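Local coordinates for FHA domain-containing protein FhaA (Mycobacterium tuberculosis, PDB 3PO8) that regulates cell growth and peptidoglycan synthesis by binding MviN, and recognises phosphorylated MviN and PknB through its FHA domain, the part present in this chain, at residues 6-11 / 33-38; 47-52 / 56-61; 65-68 / 73-76. All coordinates share one frame; numbering follows the deposited sequence.

Contact 1: residues 6-11 / 33-38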
loop_
_atom_site.group_PDB
_atom_site.type_symbol
_atom_site.label_atom_id
_atom_site.label_comp_id
_atom_site.label_asym_id
_atom_site.label_seq_id
_atom_site.Cartn_x
_atom_site.Cartn_y
_atom_site.Cartn_z
ATOM N N VAL A 6 -11.159 1.087 -0.116
ATOM C CA VAL A 6 -9.917 1.632 0.399
ATOM C C VAL A 6 -9.137 2.242 -0.743
ATOM O O VAL A 6 -8.983 1.621 -1.807
ATOM C CB VAL A 6 -9.021 0.547 1.056
ATOM C CG1 VAL A 6 -7.668 1.166 1.497
ATOM C CG2 VAL A 6 -9.729 -0.112 2.237
ATOM N N THR A 7 -8.657 3.458 -0.524
ATOM C CA THR A 7 -7.758 4.118 -1.456
ATOM C C THR A 7 -6.392 4.329 -0.867
ATOM O O THR A 7 -6.214 4.543 0.345
ATOM C CB THR A 7 -8.292 5.465 -1.958
ATOM O OG1 THR A 7 -8.563 6.319 -0.840
ATOM C CG2 THR A 7 -9.525 5.250 -2.766
ATOM N N LEU A 8 -5.423 4.266 -1.762
ATOM C CA LEU A 8 -4.020 4.506 -1.452
ATOM C C LEU A 8 -3.641 5.732 -2.258
ATOM O O LEU A 8 -3.808 5.717 -3.484
ATOM C CB LEU A 8 -3.169 3.339 -1.938
ATOM C CG LEU A 8 -3.528 1.922 -1.470
ATOM C CD1 LEU A 8 -2.536 0.904 -2.023
ATOM C CD2 LEU A 8 -3.572 1.903 0.028
ATOM N N GLN A 9 -3.162 6.784 -1.622
ATOM C CA GLN A 9 -2.761 7.994 -2.347
ATOM C C GLN A 9 -1.304 8.330 -2.077
ATOM O O GLN A 9 -0.893 8.450 -0.911
ATOM C CB GLN A 9 -3.630 9.191 -1.948
ATOM C CG GLN A 9 -3.242 10.464 -2.660
ATOM C CD GLN A 9 -4.274 11.536 -2.535
ATOM O OE1 GLN A 9 -4.773 11.802 -1.448
ATOM N NE2 GLN A 9 -4.589 12.188 -3.651
ATOM N N LEU A 10 -0.504 8.445 -3.141
ATOM C CA LEU A 10 0.895 8.823 -3.005
ATOM C C LEU A 10 0.969 10.257 -2.534
ATOM O O LEU A 10 0.256 11.131 -3.051
ATOM C CB LEU A 10 1.629 8.685 -4.335
ATOM C CG LEU A 10 2.324 7.380 -4.640
ATOM C CD1 LEU A 10 2.847 7.418 -6.067
ATOM C CD2 LEU A 10 3.459 7.148 -3.667
ATOM N N ASP A 11 1.840 10.514 -1.571
ATOM C CA ASP A 11 1.970 11.849 -1.004
ATOM C C ASP A 11 3.252 12.528 -1.514
ATOM O O ASP A 11 4.020 13.113 -0.729
ATOM C CB ASP A 11 1.943 11.782 0.526
ATOM C CG ASP A 11 1.713 13.139 1.161
ATOM O OD1 ASP A 11 1.255 14.055 0.448
ATOM O OD2 ASP A 11 2.015 13.302 2.364
ATOM N N ALA A 33 3.302 -5.056 -10.745
ATOM C CA ALA A 33 2.635 -4.416 -9.611
ATOM C C ALA A 33 1.317 -3.829 -10.017
ATOM O O ALA A 33 1.192 -3.284 -11.117
ATOM C CB ALA A 33 3.545 -3.308 -8.981
ATOM N N GLN A 34 0.334 -3.943 -9.132
ATOM C CA GLN A 34 -0.949 -3.269 -9.309
ATOM C C GLN A 34 -0.842 -1.774 -9.106
ATOM O O GLN A 34 -1.545 -1.002 -9.751
ATOM C CB GLN A 34 -2.008 -3.847 -8.367
ATOM C CG GLN A 34 -2.707 -5.112 -8.898
ATOM C CD GLN A 34 -1.880 -6.352 -8.840
ATOM O OE1 GLN A 34 -1.192 -6.635 -7.855
ATOM N NE2 GLN A 34 -1.945 -7.133 -9.910
ATOM N N PHE A 35 0.014 -1.360 -8.166
ATOM C CA PHE A 35 0.310 0.050 -7.911
ATOM C C PHE A 35 1.830 0.150 -7.998
ATOM O O PHE A 35 2.561 -0.343 -7.145
ATOM C CB PHE A 35 -0.214 0.482 -6.537
ATOM C CG PHE A 35 -0.245 1.968 -6.305
ATOM C CD1 PHE A 35 -0.409 2.882 -7.338
ATOM C CD2 PHE A 35 -0.190 2.454 -5.016
ATOM C CE1 PHE A 35 -0.478 4.256 -7.073
ATOM C CE2 PHE A 35 -0.279 3.810 -4.748
ATOM C CZ PHE A 35 -0.416 4.704 -5.783
ATOM N N ARG A 36 2.283 0.746 -9.090
ATOM C CA ARG A 36 3.685 0.736 -9.477
ATOM C C ARG A 36 4.333 2.070 -9.122
ATOM O O ARG A 36 3.825 3.125 -9.513
ATOM C CB ARG A 36 3.800 0.438 -10.969
ATOM C CG ARG A 36 5.215 0.232 -11.450
ATOM C CD ARG A 36 5.212 -0.018 -12.930
ATOM N NE ARG A 36 6.531 -0.363 -13.432
ATOM C CZ ARG A 36 6.784 -0.661 -14.694
ATOM N NH1 ARG A 36 5.809 -0.704 -15.563
ATOM N NH2 ARG A 36 8.020 -0.951 -15.063
ATOM N N LEU A 37 5.436 2.030 -8.374
ATOM C CA LEU A 37 6.099 3.244 -7.859
ATOM C C LEU A 37 7.470 3.447 -8.514
ATOM O O LEU A 37 8.292 2.535 -8.513
ATOM C CB LEU A 37 6.280 3.180 -6.339
ATOM C CG LEU A 37 5.043 2.925 -5.494
ATOM C CD1 LEU A 37 5.301 3.115 -4.005
ATOM C CD2 LEU A 37 3.888 3.763 -5.911
ATOM N N PRO A 38 7.734 4.669 -9.004
ATOM C CA PRO A 38 8.987 5.024 -9.639
ATOM C C PRO A 38 10.020 5.448 -8.587
ATOM O O PRO A 38 10.328 6.626 -8.426
ATOM C CB PRO A 38 8.583 6.181 -10.530
ATOM C CG PRO A 38 7.563 6.852 -9.770
ATOM C CD PRO A 38 6.761 5.758 -9.169
#
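Leu8 and Leu10 meet Phe35 and Leu37 in the interior of the FHA β-sandwich, where strand 4-10 of the antiparallel sheet faces strand 35-36 of the mixed sheet. The backbones are too far apart to pair: the nearest CA atoms, Leu8 CA to Phe35 CA and likewise Leu10 CA to Leu37 CA, are 9.0 Å apart. Apolar side chains fill that gap.

Phe35 is the central group. A chi1 of -167° swings the Phe35 ring away from its backbone N, so that its CE2–CZ side is turned to Leu8 and Leu10. Leu8 and Phe35 run alongside each other from opposing strands, bringing Leu8 CB to 4.1 Å from Phe35 CE2, with Leu8 CD1 similarly near Phe35 CD2. Further along the ring, Leu10 CG lies 4.0 Å from Phe35 CZ. Both leucines approach at a slant. One face of the ring is taken from within its own segment: Leu37 CD2 stands 4.2 Å above the plane, over the centre. The same methyl is 3.8 Å from Leu10 CD1 and 4.1 Å from Leu10 CD2, and is thus shared between the aromatic face and the isopropyl end of Leu10.

Strand 17-19, beside strand 4-10, adds Tyr18, whose ring meets that of Phe35 with the planes nearly parallel and whose side chain also touches Leu8. From strand 23-28, next to 35-36, Ile27 reaches Leu8, Phe35 and Leu37, while Ile92 of strand 90-98 packs on Leu8.

Contact 2: residues 47-52 / 56-61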
loop_
_atom_site.group_PDB
_atom_site.type_symbol
_atom_site.label_atom_id
_atom_site.label_comp_id
_atom_site.label_asym_id
_atom_site.label_seq_id
_atom_site.Cartn_x
_atom_site.Cartn_y
_atom_site.Cartn_z
ATOM N N LEU A 47 5.318 -4.909 -1.301
ATOM C CA LEU A 47 4.350 -5.313 -0.324
ATOM C C LEU A 47 3.089 -5.708 -1.035
ATOM O O LEU A 47 2.886 -5.354 -2.190
ATOM C CB LEU A 47 4.103 -4.227 0.734
ATOM C CG LEU A 47 3.519 -2.911 0.241
ATOM C CD1 LEU A 47 1.986 -2.967 0.170
ATOM C CD2 LEU A 47 3.904 -1.736 1.147
ATOM N N GLU A 48 2.254 -6.475 -0.336
ATOM C CA GLU A 48 0.934 -6.806 -0.802
ATOM C C GLU A 48 -0.083 -6.294 0.171
ATOM O O GLU A 48 0.160 -6.268 1.360
ATOM C CB GLU A 48 0.798 -8.316 -0.991
ATOM C CG GLU A 48 0.555 -9.147 0.211
ATOM C CD GLU A 48 0.032 -10.568 -0.118
ATOM O OE1 GLU A 48 -0.588 -10.810 -1.201
ATOM O OE2 GLU A 48 0.246 -11.428 0.752
ATOM N N ILE A 49 -1.226 -5.873 -0.340
ATOM C CA ILE A 49 -2.374 -5.573 0.496
ATOM C C ILE A 49 -3.476 -6.509 0.052
ATOM O O ILE A 49 -3.864 -6.507 -1.117
ATOM C CB ILE A 49 -2.837 -4.127 0.434
ATOM C CG1 ILE A 49 -1.717 -3.205 0.928
ATOM C CG2 ILE A 49 -4.060 -3.938 1.315
ATOM C CD1 ILE A 49 -1.892 -1.713 0.686
ATOM N N ARG A 50 -3.954 -7.314 0.990
ATOM C CA ARG A 50 -5.018 -8.276 0.762
ATOM C C ARG A 50 -6.331 -7.686 1.225
ATOM O O ARG A 50 -6.430 -7.281 2.363
ATOM C CB ARG A 50 -4.690 -9.560 1.496
ATOM C CG ARG A 50 -3.383 -10.162 0.956
ATOM C CD ARG A 50 -3.111 -11.586 1.410
ATOM N NE ARG A 50 -3.171 -11.731 2.851
ATOM C CZ ARG A 50 -2.127 -11.705 3.678
ATOM N NH1 ARG A 50 -0.900 -11.514 3.236
ATOM N NH2 ARG A 50 -2.325 -11.856 4.977
ATOM N N TRP A 51 -7.317 -7.640 0.335
ATOM C CA TRP A 51 -8.583 -6.977 0.616
ATOM C C TRP A 51 -9.756 -7.913 0.361
ATOM O O TRP A 51 -9.843 -8.515 -0.690
ATOM C CB TRP A 51 -8.689 -5.761 -0.299
ATOM C CG TRP A 51 -9.958 -4.977 -0.214
ATOM C CD1 TRP A 51 -10.821 -4.732 -1.238
ATOM C CD2 TRP A 51 -10.488 -4.291 0.928
ATOM N NE1 TRP A 51 -11.859 -3.955 -0.800
ATOM C CE2 TRP A 51 -11.666 -3.652 0.519
ATOM C CE3 TRP A 51 -10.082 -4.160 2.266
ATOM C CZ2 TRP A 51 -12.452 -2.917 1.398
ATOM C CZ3 TRP A 51 -10.847 -3.399 3.131
ATOM C CH2 TRP A 51 -12.027 -2.792 2.691
ATOM N N ASP A 52 -10.675 -8.012 1.312
ATOM C CA ASP A 52 -11.863 -8.850 1.120
ATOM C C ASP A 52 -13.137 -8.028 1.198
ATOM O O ASP A 52 -14.202 -8.579 1.473
ATOM C CB ASP A 52 -11.919 -9.927 2.190
ATOM C CG ASP A 52 -12.294 -9.365 3.554
ATOM O OD1 ASP A 52 -12.092 -8.142 3.765
ATOM O OD2 ASP A 52 -12.785 -10.140 4.409
ATOM N N ALA A 56 -8.306 -4.844 5.294
ATOM C CA ALA A 56 -7.134 -4.719 4.458
ATOM C C ALA A 56 -5.928 -5.132 5.259
ATOM O O ALA A 56 -5.587 -4.483 6.237
ATOM C CB ALA A 56 -6.975 -3.272 3.995
ATOM N N LEU A 57 -5.291 -6.221 4.844
ATOM C CA LEU A 57 -4.091 -6.742 5.488
ATOM C C LEU A 57 -2.881 -6.472 4.618
ATOM O O LEU A 57 -2.782 -6.952 3.475
ATOM C CB LEU A 57 -4.209 -8.232 5.727
ATOM C CG LEU A 57 -5.360 -8.660 6.602
ATOM C CD1 LEU A 57 -5.321 -10.163 6.685
ATOM C CD2 LEU A 57 -5.258 -8.051 7.981
ATOM N N LEU A 58 -1.942 -5.723 5.153
ATOM C CA LEU A 58 -0.690 -5.426 4.481
ATOM C C LEU A 58 0.391 -6.428 4.862
ATOM O O LEU A 58 0.527 -6.792 6.013
ATOM C CB LEU A 58 -0.253 -3.997 4.829
ATOM C CG LEU A 58 1.080 -3.516 4.256
ATOM C CD1 LEU A 58 0.992 -2.004 3.976
ATOM C CD2 LEU A 58 2.256 -3.859 5.169
ATOM N N ALA A 59 1.206 -6.851 3.916
ATOM C CA ALA A 59 2.333 -7.735 4.184
ATOM C C ALA A 59 3.552 -7.286 3.392
ATOM O O ALA A 59 3.484 -7.152 2.166
ATOM C CB ALA A 59 1.980 -9.164 3.828
ATOM N N ASP A 60 4.676 -7.058 4.063
ATOM C CA ASP A 60 5.928 -6.813 3.400
ATOM C C ASP A 60 6.357 -8.095 2.719
ATOM O O ASP A 60 6.272 -9.157 3.315
ATOM C CB ASP A 60 6.983 -6.388 4.417
ATOM C CG ASP A 60 8.313 -6.098 3.759
ATOM O OD1 ASP A 60 9.143 -7.028 3.672
ATOM O OD2 ASP A 60 8.516 -4.956 3.290
ATOM N N LEU A 61 6.795 -8.007 1.473
ATOM C CA LEU A 61 7.164 -9.194 0.688
ATOM C C LEU A 61 8.661 -9.399 0.695
ATOM O O LEU A 61 9.278 -9.444 -0.368
ATOM C CB LEU A 61 6.651 -9.063 -0.750
ATOM C CG LEU A 61 5.138 -8.996 -0.909
ATOM C CD1 LEU A 61 4.718 -8.696 -2.323
ATOM C CD2 LEU A 61 4.521 -10.315 -0.427
#
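The indole of Trp51 turns its benzo edge to Ala56, whose N lies in the ring plane 3.6 Å from Trp51 CE3; Ala56 CB is 3.7 Å from the same carbon. The Arg50 guanidinium receives Glu48 at its edge: NH1 donates to Glu48 OE2 at 2.7 Å, in the guanidinium plane but from above the carboxylate plane. Ala59 CB and Leu57 CD1 approach that guanidinium obliquely, and the bend of Arg50 at chi3 (-53°) lays it across strand 56-60, where NH2 also forms a salt bridge with Glu76.

The side chains alternate. Leu47, Ile49, Trp51, Ala56 and Leu58 point into the sandwich, with Leu47 CD1 4.0 Å from Leu58 CD1; Glu48, Arg50, Leu57 and Ala59 occupy the other face. Two reciprocal backbone pairs fix the register. Glu48 N to Ala59 O is 2.9 Å and Ala59 N to Glu48 O 2.8 Å; Arg50 N reaches Leu57 O at 2.8 Å, nearly straight (173°), and Leu57 N returns to Arg50 O. At the turn, Asp52 OD1 accepts from the backbone N of Gln54 and Val55. With strand axes at 162°, this is a classic antiparallel β-hairpin, here at the middle of the mixed sheet of the FHA fold.

Contact 3: residues 65-68 / 73-76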
loop_
_atom_site.group_PDB
_atom_site.type_symbol
_atom_site.label_atom_id
_atom_site.label_comp_id
_atom_site.label_asym_id
_atom_site.label_seq_id
_atom_site.Cartn_x
_atom_site.Cartn_y
_atom_site.Cartn_z
ATOM N N ASN A 65 14.403 -3.039 1.508
ATOM C CA ASN A 65 14.487 -1.894 2.441
ATOM C C ASN A 65 13.419 -1.847 3.526
ATOM O O ASN A 65 13.456 -0.981 4.390
ATOM C CB ASN A 65 14.532 -0.585 1.658
ATOM C CG ASN A 65 15.820 -0.442 0.870
ATOM O OD1 ASN A 65 16.880 -0.803 1.350
ATOM N ND2 ASN A 65 15.738 0.106 -0.327
ATOM N N GLY A 66 12.485 -2.778 3.472
ATOM C CA GLY A 66 11.398 -2.843 4.449
ATOM C C GLY A 66 10.248 -1.886 4.215
ATOM O O GLY A 66 10.275 -1.059 3.318
ATOM N N THR A 67 9.253 -2.029 5.072
ATOM C CA THR A 67 8.041 -1.233 5.019
ATOM C C THR A 67 7.742 -0.759 6.427
ATOM O O THR A 67 7.927 -1.493 7.381
ATOM C CB THR A 67 6.848 -2.067 4.475
ATOM O OG1 THR A 67 7.165 -2.553 3.172
ATOM C CG2 THR A 67 5.575 -1.256 4.413
ATOM N N THR A 68 7.262 0.469 6.563
ATOM C CA THR A 68 6.712 0.927 7.838
ATOM C C THR A 68 5.296 1.425 7.672
ATOM O O THR A 68 4.886 1.858 6.601
ATOM C CB THR A 68 7.519 2.045 8.521
ATOM O OG1 THR A 68 7.466 3.238 7.741
ATOM C CG2 THR A 68 8.960 1.658 8.670
ATOM N N PRO A 73 8.027 -0.434 12.017
ATOM C CA PRO A 73 8.388 -1.481 11.074
ATOM C C PRO A 73 7.389 -2.620 11.100
ATOM O O PRO A 73 6.996 -3.045 12.177
ATOM C CB PRO A 73 9.741 -1.954 11.580
ATOM C CG PRO A 73 9.757 -1.583 13.023
ATOM C CD PRO A 73 9.018 -0.315 13.097
ATOM N N VAL A 74 7.021 -3.129 9.928
ATOM C CA VAL A 74 6.002 -4.154 9.816
ATOM C C VAL A 74 6.435 -5.363 9.000
ATOM O O VAL A 74 7.269 -5.278 8.086
ATOM C CB VAL A 74 4.682 -3.583 9.249
ATOM C CG1 VAL A 74 4.178 -2.422 10.119
ATOM C CG2 VAL A 74 4.833 -3.153 7.820
ATOM N N GLN A 75 5.887 -6.508 9.402
ATOM C CA GLN A 75 5.810 -7.662 8.514
ATOM C C GLN A 75 4.377 -7.615 8.005
ATOM O O GLN A 75 4.147 -7.065 6.919
ATOM C CB GLN A 75 6.156 -8.966 9.233
ATOM C CG GLN A 75 6.066 -10.170 8.351
ATOM C CD GLN A 75 6.849 -10.022 7.063
ATOM O OE1 GLN A 75 8.047 -9.732 7.089
ATOM N NE2 GLN A 75 6.176 -10.218 5.927
ATOM N N GLU A 76 3.409 -8.139 8.759
ATOM C CA GLU A 76 1.992 -7.918 8.459
ATOM C C GLU A 76 1.338 -6.886 9.363
ATOM O O GLU A 76 1.719 -6.687 10.500
ATOM C CB GLU A 76 1.193 -9.216 8.460
ATOM C CG GLU A 76 1.736 -10.223 7.475
ATOM C CD GLU A 76 0.698 -11.156 6.844
ATOM O OE1 GLU A 76 -0.512 -11.073 7.171
ATOM O OE2 GLU A 76 1.121 -11.982 5.996
HETATM O O HOH W 1 9.451 -4.261 6.885
#
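Thr67 and Val74 cross at a slant, methyl against methyl: Thr67 CG2 lies 4.0 Å from Val74 CG2. The same valine branch comes within 3.5 Å of Thr67 O and so leans on the carbonyl as well as on the methyl. At Thr67, chi1 of -59° sets CG2 anti to the backbone N and OG1 beside it, which separates the two branches by chemistry. The methyl serves Val74, whereas the hydroxyl is hydrogen-bonded to Asp60 OD2.

One residue on, Thr68 and Pro73 form an antiparallel non-hydrogen-bonded pair, their CA atoms 4.4 Å apart. Both side chains emerge on the same face, and Thr68 CG2 rests 4.0 Å from Pro73 CA, against the backbone of the proline.

The polar link is partly direct and partly through water. Val74 N donates to Thr67 O at 3.2 Å; the bond is fairly straight (160°), but the donor is tilted 22° from the carbonyl plane. The reciprocal pair, Thr67 N and Val74 O, stands 4.9 Å apart, too far for a bond of its own. Water 1 closes this gap, accepting from Thr67 N at 2.9 Å and donating to Val74 O at 2.7 Å.

Around the site, Gly66 O accepts from His46 NE2 and Asn65 ND2 donates to Gly41 O. In FHA domains an Asn-Gly-Thr loop of this kind borders the phosphopeptide-binding surface, so these ties probably help shape it. The chemistry implies two segments that diverge from the Thr68–Pro73 pair, joined by a single direct backbone bond and then by solvent.

In the fold
Contact 1 is interior and contact 2 largely so, while contact 3 lies nearer the surface, its centre about 11 Å from that of the chain. Contact 1 packs one sheet on the other by apolar side chains alone; contact 2 knits two strands within the mixed sheet by backbone bonds and adds an outer face that is partly charged, with Glu48 and Arg50 paired on it. Contact 3 combines methyl packing with one direct backbone bond and a water bridge. Contacts 1 and 2 merge in the core, where Leu8 CD1 is 3.8 Å from Ile49 CD1. Contacts 2 and 3 are joined by polar groups: Asp60 OD2 bonds Thr67 OG1 and its backbone O accepts from Gln75 NE2. Contacts 1 and 3 do not touch.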